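Iron Super-Oxide Dismutase (Plasmodium knowlesi, PDB 2AWP) probably uses an iron cation to convert superoxide radicals into hydrogen peroxide and molecular oxygen, protecting the parasite's cells from oxidative damage. Local coordinates at residues A[50-53]-A[54-57]; A[67-70]-A[71-75]; A[94-97]-A[98-102]. All coordinates share one frame; numbering follows the deposited sequence.

Contact 1 (A[50-53]-A[54-57])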
# COMPACT_ATOMS: atom_id res chain seq x y z
N THR A 50 -23.93 14.80 9.03
CA THR A 50 -25.24 14.63 8.39
C THR A 50 -25.17 14.63 6.86
O THR A 50 -26.19 14.71 6.16
CB THR A 50 -26.22 15.72 8.87
OG1 THR A 50 -25.61 17.02 8.68
CG2 THR A 50 -26.57 15.51 10.34
N LYS A 51 -23.96 14.54 6.33
CA LYS A 51 -23.77 14.40 4.90
C LYS A 51 -23.76 12.94 4.50
O LYS A 51 -23.45 12.06 5.31
CB LYS A 51 -22.45 15.07 4.48
CG LYS A 51 -22.53 16.58 4.53
CD LYS A 51 -21.16 17.24 4.47
CE LYS A 51 -21.26 18.73 4.75
NZ LYS A 51 -21.83 19.43 3.56
N SER A 52 -24.08 12.68 3.23
CA SER A 52 -24.02 11.34 2.71
C SER A 52 -22.56 10.93 2.52
O SER A 52 -21.65 11.79 2.53
CB SER A 52 -24.76 11.26 1.37
OG SER A 52 -24.03 11.97 0.38
N LEU A 53 -22.33 9.64 2.33
CA LEU A 53 -20.98 9.15 2.07
C LEU A 53 -20.36 9.85 0.87
O LEU A 53 -19.19 10.28 0.91
CB LEU A 53 -20.98 7.64 1.86
CG LEU A 53 -19.61 6.97 1.60
CD1 LEU A 53 -18.76 6.97 2.83
CD2 LEU A 53 -19.76 5.55 1.11
N VAL A 54 -21.14 9.95 -0.21
CA VAL A 54 -20.68 10.60 -1.43
C VAL A 54 -20.33 12.08 -1.22
O VAL A 54 -19.29 12.55 -1.68
CB VAL A 54 -21.70 10.40 -2.57
CG1 VAL A 54 -21.52 11.43 -3.66
CG2 VAL A 54 -21.55 9.01 -3.11
N GLU A 55 -21.18 12.80 -0.50
CA GLU A 55 -20.91 14.19 -0.17
C GLU A 55 -19.66 14.34 0.69
O GLU A 55 -18.82 15.19 0.41
CB GLU A 55 -22.13 14.81 0.52
CG GLU A 55 -23.30 14.89 -0.42
CD GLU A 55 -24.59 15.26 0.29
OE1 GLU A 55 -24.69 15.00 1.50
OE2 GLU A 55 -25.49 15.79 -0.38
N ILE A 56 -19.50 13.47 1.68
CA ILE A 56 -18.30 13.49 2.52
C ILE A 56 -17.04 13.30 1.67
O ILE A 56 -16.11 14.11 1.75
CB ILE A 56 -18.35 12.44 3.67
CG1 ILE A 56 -19.44 12.82 4.68
CG2 ILE A 56 -17.01 12.42 4.44
CD1 ILE A 56 -19.93 11.66 5.53
N MET A 57 -17.05 12.26 0.83
CA MET A 57 -15.95 11.96 -0.09
C MET A 57 -15.57 13.17 -0.97
O MET A 57 -14.37 13.54 -1.09
CB MET A 57 -16.36 10.76 -0.94
CG MET A 57 -15.36 10.27 -1.92
SD MET A 57 -16.06 8.80 -2.67
CE MET A 57 -17.07 9.44 -4.03

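Contact 2 (A[67-70]-A[71-75])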
# COMPACT_ATOMS: atom_id res chain seq x y z
N ASN A 67 -10.98 7.52 4.83
CA ASN A 67 -11.98 6.55 5.23
C ASN A 67 -13.24 6.56 4.38
O ASN A 67 -13.66 5.52 3.91
CB ASN A 67 -12.30 6.67 6.72
CG ASN A 67 -11.18 6.17 7.56
OD1 ASN A 67 -11.03 4.95 7.76
ND2 ASN A 67 -10.31 7.11 8.00
N ALA A 68 -13.84 7.74 4.19
CA ALA A 68 -15.02 7.89 3.29
C ALA A 68 -14.78 7.32 1.88
O ALA A 68 -15.59 6.57 1.36
CB ALA A 68 -15.42 9.34 3.19
N ALA A 69 -13.68 7.71 1.25
CA ALA A 69 -13.41 7.27 -0.13
C ALA A 69 -13.15 5.75 -0.16
O ALA A 69 -13.65 5.05 -1.04
CB ALA A 69 -12.24 8.03 -0.71
N GLN A 70 -12.43 5.23 0.83
CA GLN A 70 -12.28 3.78 0.89
C GLN A 70 -13.59 3.02 1.05
O GLN A 70 -13.76 1.95 0.45
CB GLN A 70 -11.27 3.35 1.95
CG GLN A 70 -9.82 3.67 1.59
CD GLN A 70 -9.28 2.88 0.44
OE1 GLN A 70 -9.54 3.21 -0.71
NE2 GLN A 70 -8.48 1.83 0.75
N ILE A 71 -14.51 3.52 1.89
CA ILE A 71 -15.81 2.83 1.99
C ILE A 71 -16.45 2.78 0.60
O ILE A 71 -16.95 1.74 0.19
CB ILE A 71 -16.79 3.53 2.92
CG1 ILE A 71 -16.26 3.53 4.37
CG2 ILE A 71 -18.18 2.82 2.86
CD1 ILE A 71 -16.81 4.71 5.17
N TRP A 72 -16.48 3.91 -0.09
CA TRP A 72 -17.16 4.02 -1.39
C TRP A 72 -16.45 3.14 -2.44
O TRP A 72 -17.09 2.36 -3.19
CB TRP A 72 -17.22 5.49 -1.84
CG TRP A 72 -18.11 5.70 -3.07
CD1 TRP A 72 -19.42 6.10 -3.08
CD2 TRP A 72 -17.75 5.47 -4.44
NE1 TRP A 72 -19.90 6.13 -4.39
CE2 TRP A 72 -18.89 5.75 -5.24
CE3 TRP A 72 -16.56 5.05 -5.08
CZ2 TRP A 72 -18.87 5.63 -6.64
CZ3 TRP A 72 -16.55 4.93 -6.48
CH2 TRP A 72 -17.70 5.21 -7.24
N ASN A 73 -15.13 3.25 -2.47
CA ASN A 73 -14.31 2.47 -3.44
C ASN A 73 -14.53 0.97 -3.25
O ASN A 73 -14.56 0.21 -4.20
CB ASN A 73 -12.82 2.74 -3.21
CG ASN A 73 -12.40 4.15 -3.53
OD1 ASN A 73 -13.08 4.88 -4.24
ND2 ASN A 73 -11.23 4.55 -3.02
N HIS A 74 -14.61 0.54 -1.99
CA HIS A 74 -14.77 -0.91 -1.74
C HIS A 74 -16.13 -1.41 -2.13
O HIS A 74 -16.27 -2.48 -2.70
CB HIS A 74 -14.46 -1.25 -0.28
CG HIS A 74 -13.01 -1.30 0.01
ND1 HIS A 74 -12.26 -0.16 0.28
CD2 HIS A 74 -12.13 -2.33 -0.02
CE1 HIS A 74 -11.00 -0.50 0.44
NE2 HIS A 74 -10.90 -1.81 0.26
N SER A 75 -17.16 -0.63 -1.83
CA SER A 75 -18.49 -1.01 -2.26
C SER A 75 -18.61 -1.13 -3.78
O SER A 75 -19.21 -2.08 -4.29
CB SER A 75 -19.53 -0.06 -1.68
OG SER A 75 -19.67 -0.35 -0.31

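Contact 3 (A[94-97]-A[98-102])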
# COMPACT_ATOMS: atom_id res chain seq x y z
N LYS A 94 -20.33 -3.76 -23.97
CA LYS A 94 -19.60 -4.46 -25.02
C LYS A 94 -19.33 -3.55 -26.24
O LYS A 94 -18.22 -3.50 -26.78
CB LYS A 94 -20.44 -5.65 -25.46
CG LYS A 94 -19.89 -6.44 -26.61
CD LYS A 94 -20.91 -7.50 -26.99
CE LYS A 94 -20.26 -8.69 -27.62
NZ LYS A 94 -19.22 -9.35 -26.74
N GLU A 95 -20.38 -2.88 -26.69
CA GLU A 95 -20.29 -2.03 -27.88
C GLU A 95 -19.44 -0.78 -27.60
O GLU A 95 -18.64 -0.39 -28.43
CB GLU A 95 -21.68 -1.68 -28.40
CG GLU A 95 -22.52 -2.91 -28.83
CD GLU A 95 -24.03 -2.69 -28.65
OE1 GLU A 95 -24.57 -1.71 -29.24
OE2 GLU A 95 -24.69 -3.48 -27.92
N LYS A 96 -19.58 -0.20 -26.41
CA LYS A 96 -18.79 0.96 -25.98
C LYS A 96 -17.30 0.64 -25.89
O LYS A 96 -16.44 1.46 -26.29
CB LYS A 96 -19.29 1.49 -24.62
CG LYS A 96 -18.72 2.86 -24.22
CD LYS A 96 -19.35 4.00 -24.98
CE LYS A 96 -18.68 5.32 -24.61
NZ LYS A 96 -18.99 6.39 -25.58
N ILE A 97 -16.97 -0.54 -25.37
CA ILE A 97 -15.59 -1.00 -25.35
C ILE A 97 -15.02 -1.20 -26.77
O ILE A 97 -13.87 -0.82 -27.08
CB ILE A 97 -15.43 -2.32 -24.47
CG1 ILE A 97 -15.48 -1.95 -22.98
CG2 ILE A 97 -14.12 -3.02 -24.83
CD1 ILE A 97 -15.65 -3.12 -21.97
N GLN A 98 -15.82 -1.82 -27.63
CA GLN A 98 -15.43 -1.93 -29.06
C GLN A 98 -15.08 -0.54 -29.62
O GLN A 98 -14.06 -0.38 -30.27
CB GLN A 98 -16.55 -2.58 -29.90
CG GLN A 98 -16.77 -4.06 -29.60
CD GLN A 98 -18.13 -4.57 -30.05
OE1 GLN A 98 -18.98 -3.79 -30.53
NE2 GLN A 98 -18.36 -5.88 -29.89
N GLU A 99 -15.93 0.46 -29.36
CA GLU A 99 -15.74 1.78 -29.93
C GLU A 99 -14.48 2.45 -29.43
O GLU A 99 -13.73 3.07 -30.20
CB GLU A 99 -16.95 2.67 -29.61
CG GLU A 99 -18.19 2.27 -30.35
CD GLU A 99 -19.41 3.05 -29.88
OE1 GLU A 99 -19.23 4.09 -29.21
OE2 GLU A 99 -20.55 2.62 -30.18
N ASP A 100 -14.24 2.33 -28.12
CA ASP A 100 -13.23 3.13 -27.47
C ASP A 100 -11.89 2.40 -27.32
O ASP A 100 -10.86 3.05 -27.15
CB ASP A 100 -13.78 3.68 -26.12
CG ASP A 100 -14.97 4.62 -26.32
OD1 ASP A 100 -15.23 5.04 -27.48
OD2 ASP A 100 -15.68 4.91 -25.34
N PHE A 101 -11.89 1.07 -27.39
CA PHE A 101 -10.63 0.31 -27.30
C PHE A 101 -10.35 -0.56 -28.51
O PHE A 101 -9.25 -1.10 -28.65
CB PHE A 101 -10.56 -0.55 -26.00
CG PHE A 101 -10.66 0.27 -24.73
CD1 PHE A 101 -9.52 0.83 -24.17
CD2 PHE A 101 -11.88 0.50 -24.12
CE1 PHE A 101 -9.59 1.59 -23.00
CE2 PHE A 101 -11.97 1.28 -22.93
CZ PHE A 101 -10.83 1.84 -22.39
N GLY A 102 -11.33 -0.68 -29.41
CA GLY A 102 -11.18 -1.51 -30.62
C GLY A 102 -11.68 -2.93 -30.42
O GLY A 102 -12.27 -3.53 -31.33
O HOH W 1 -17.81 5.80 -28.11

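Contact 1 (A[50-53]-A[54-57])
S52 and E55 meet through two reciprocal hydrogen bonds where the loop before helix 53-59 turns into its first turn. In one direction the side chain of S52 caps the backbone: E55 N donates to S52 OG over 3.1 Å. In the other the backbone of S52 is caught by a side chain, S52 N reaching E55 OE1 at 3.0 Å with an almost straight N-H...O angle of 172°. That oxygen is met on its anti side, with the donor 30° out of the carboxylate plane. The serine hydroxyl stands between its own backbone N and carbonyl carbon (chi1 70°), which turns OG toward the amide of E55, in the first turn. CG of E55, anti to its carbonyl carbon, lies 3.1 Å from S52 OG, and the extended chain beyond it carries OE1 back to S52 N.

The ordinary helical bonds start at once behind this cap. I56 N donates to S52 O at 2.9 Å, and M57 N to L53 O at the same length, so the carbonyls of S52 and L53 are engaged.

The remaining contacts are packing. K51 lies across E55 at about a right angle, its CB 3.7 Å from E55 OE1; the same methylene has I56 CG1 beside it at 3.8 Å. The ammonium group of K51 leads elsewhere, to a salt bridge with E59, one turn beyond E55. I56 sets its CD1 beside the carbonyl oxygens of K51 and S52 and continues against F48 and I43, whereas L53 packs on I71 and L39.

Taken together, S52 at the N-cap and E55 three residues later form a capping box, and the negative carboxylate so placed would probably also suit the positive end of the helix dipole.

Contact 2 (A[67-70]-A[71-75])
Q70 and H74, one helical turn apart, share a carbonyl. Two donors of the histidine converge on Q70 O: the backbone H74 N at 2.9 Å and the ring nitrogen H74 ND1 at only 2.6 Å. They arrive from opposite faces of the carbonyl plane. The acceptor lies almost exactly in the imidazole plane, 2° out of it, although ND1 itself sits above the carbonyl plane and away from a lone pair. With its rotation fixed in this way, the ring turns NE2 away from the helix backbone; H74 is a likely iron ligand, close to H27 and D158, and Q70 O is then its second-shell acceptor.

A side-chain bond runs alongside. N73 ND2 donates to Q70 OE1 at 3.2 Å, in the carbonyl plane of the glutamine, with the two amides turned 78° apart. Both amides have further partners: Q70 OE1 also accepts from W123 and Q70 NE2 bonds to Y35 OH, while N73 binds A142 O and N144. The Q70 chain is bent at chi2 (-68°), which folds its amide back so that NE2 comes to 3.4 Å from H74 CE1.

Regular helical bonds fill the backbone, among them N73 N to A69 O at 2.7 Å. On another flank, I71 lays CG1 3.3 Å from N67 O.

This stretch of helix 62-79 runs through the protein interior, with N67 against helix 21-43, A68, I71 and W72 against helix 53-59, N73 against strand 122-129, and Q70 touching F119 of the second subunit.

Contact 3 (A[94-97]-A[98-102])
K96 and D100 pair across one helical turn by a long salt bridge, K96 NZ to D100 OD2 at 3.6 Å. A bend at chi2 (75°) swings the lysine chain forward along the helix toward D100, bringing its CE within 3.1 Å of the same oxygen. A water ties the group together: it accepts from K96 NZ and donates to D100 OD1 at 2.8 Å and to E99 OE1 at 2.5 Å. Each carboxylate oxygen of D100 thus has its own work, since OD2 also accepts from L134 N, and the lysine makes a further hydrogen bond to N132 O. The opposite charges of K96 and E99 stay 4.3 Å apart between NZ and OE1, where the water bridges them.

Among the backbone acceptors, K94 O, E95 O and K96 O receive the amides of Q98, E99 and D100 in regular helical fashion. I97 O takes F101 N at 2.8 Å and, more weakly, the amides of D100 and G102; G102 N also bonds weakly to Q98 O. The Q98 side chain stretches back over K94 O, placing NE2 3.7 Å from K94 CG, while the ammonium group of K94 finds its acceptor in P89 O.

The apolar side is slighter: I97 CG2 approaches the F101 ring at CD2, and both residues continue onto L134.

At G102 the chain leaves helical geometry with positive phi (93°), a common way for a helix to end on glycine. Here it closes an amphipathic surface helix, with E95, Q98 and E99 exposed, I97 and F101 packed on the sheet of the C-terminal domain, and K96 and D100 at the border, bonded to N132 and L134.

How the contacts relate
Following the chain from the N terminus, the three contacts come in series, neither nesting nor crossing, and each closes just a helical turn. Contact 1 opens helix 53-59, contact 2 lies within the next helix, 62-79, and contact 3 ends helix 92-101. The first two belong to the alpha-hairpin domain and touch directly: L53 packs on I71, V54 and M57 on W72, tying the short helix to the long one that carries H74. Contact 3 lies in the C-terminal domain, its centre about 28 Å from that of contact 2 and on the opposite side of the chain's centre. Strand 122-129 links them indirectly, touching N73 of contact 2 and F101 of contact 3.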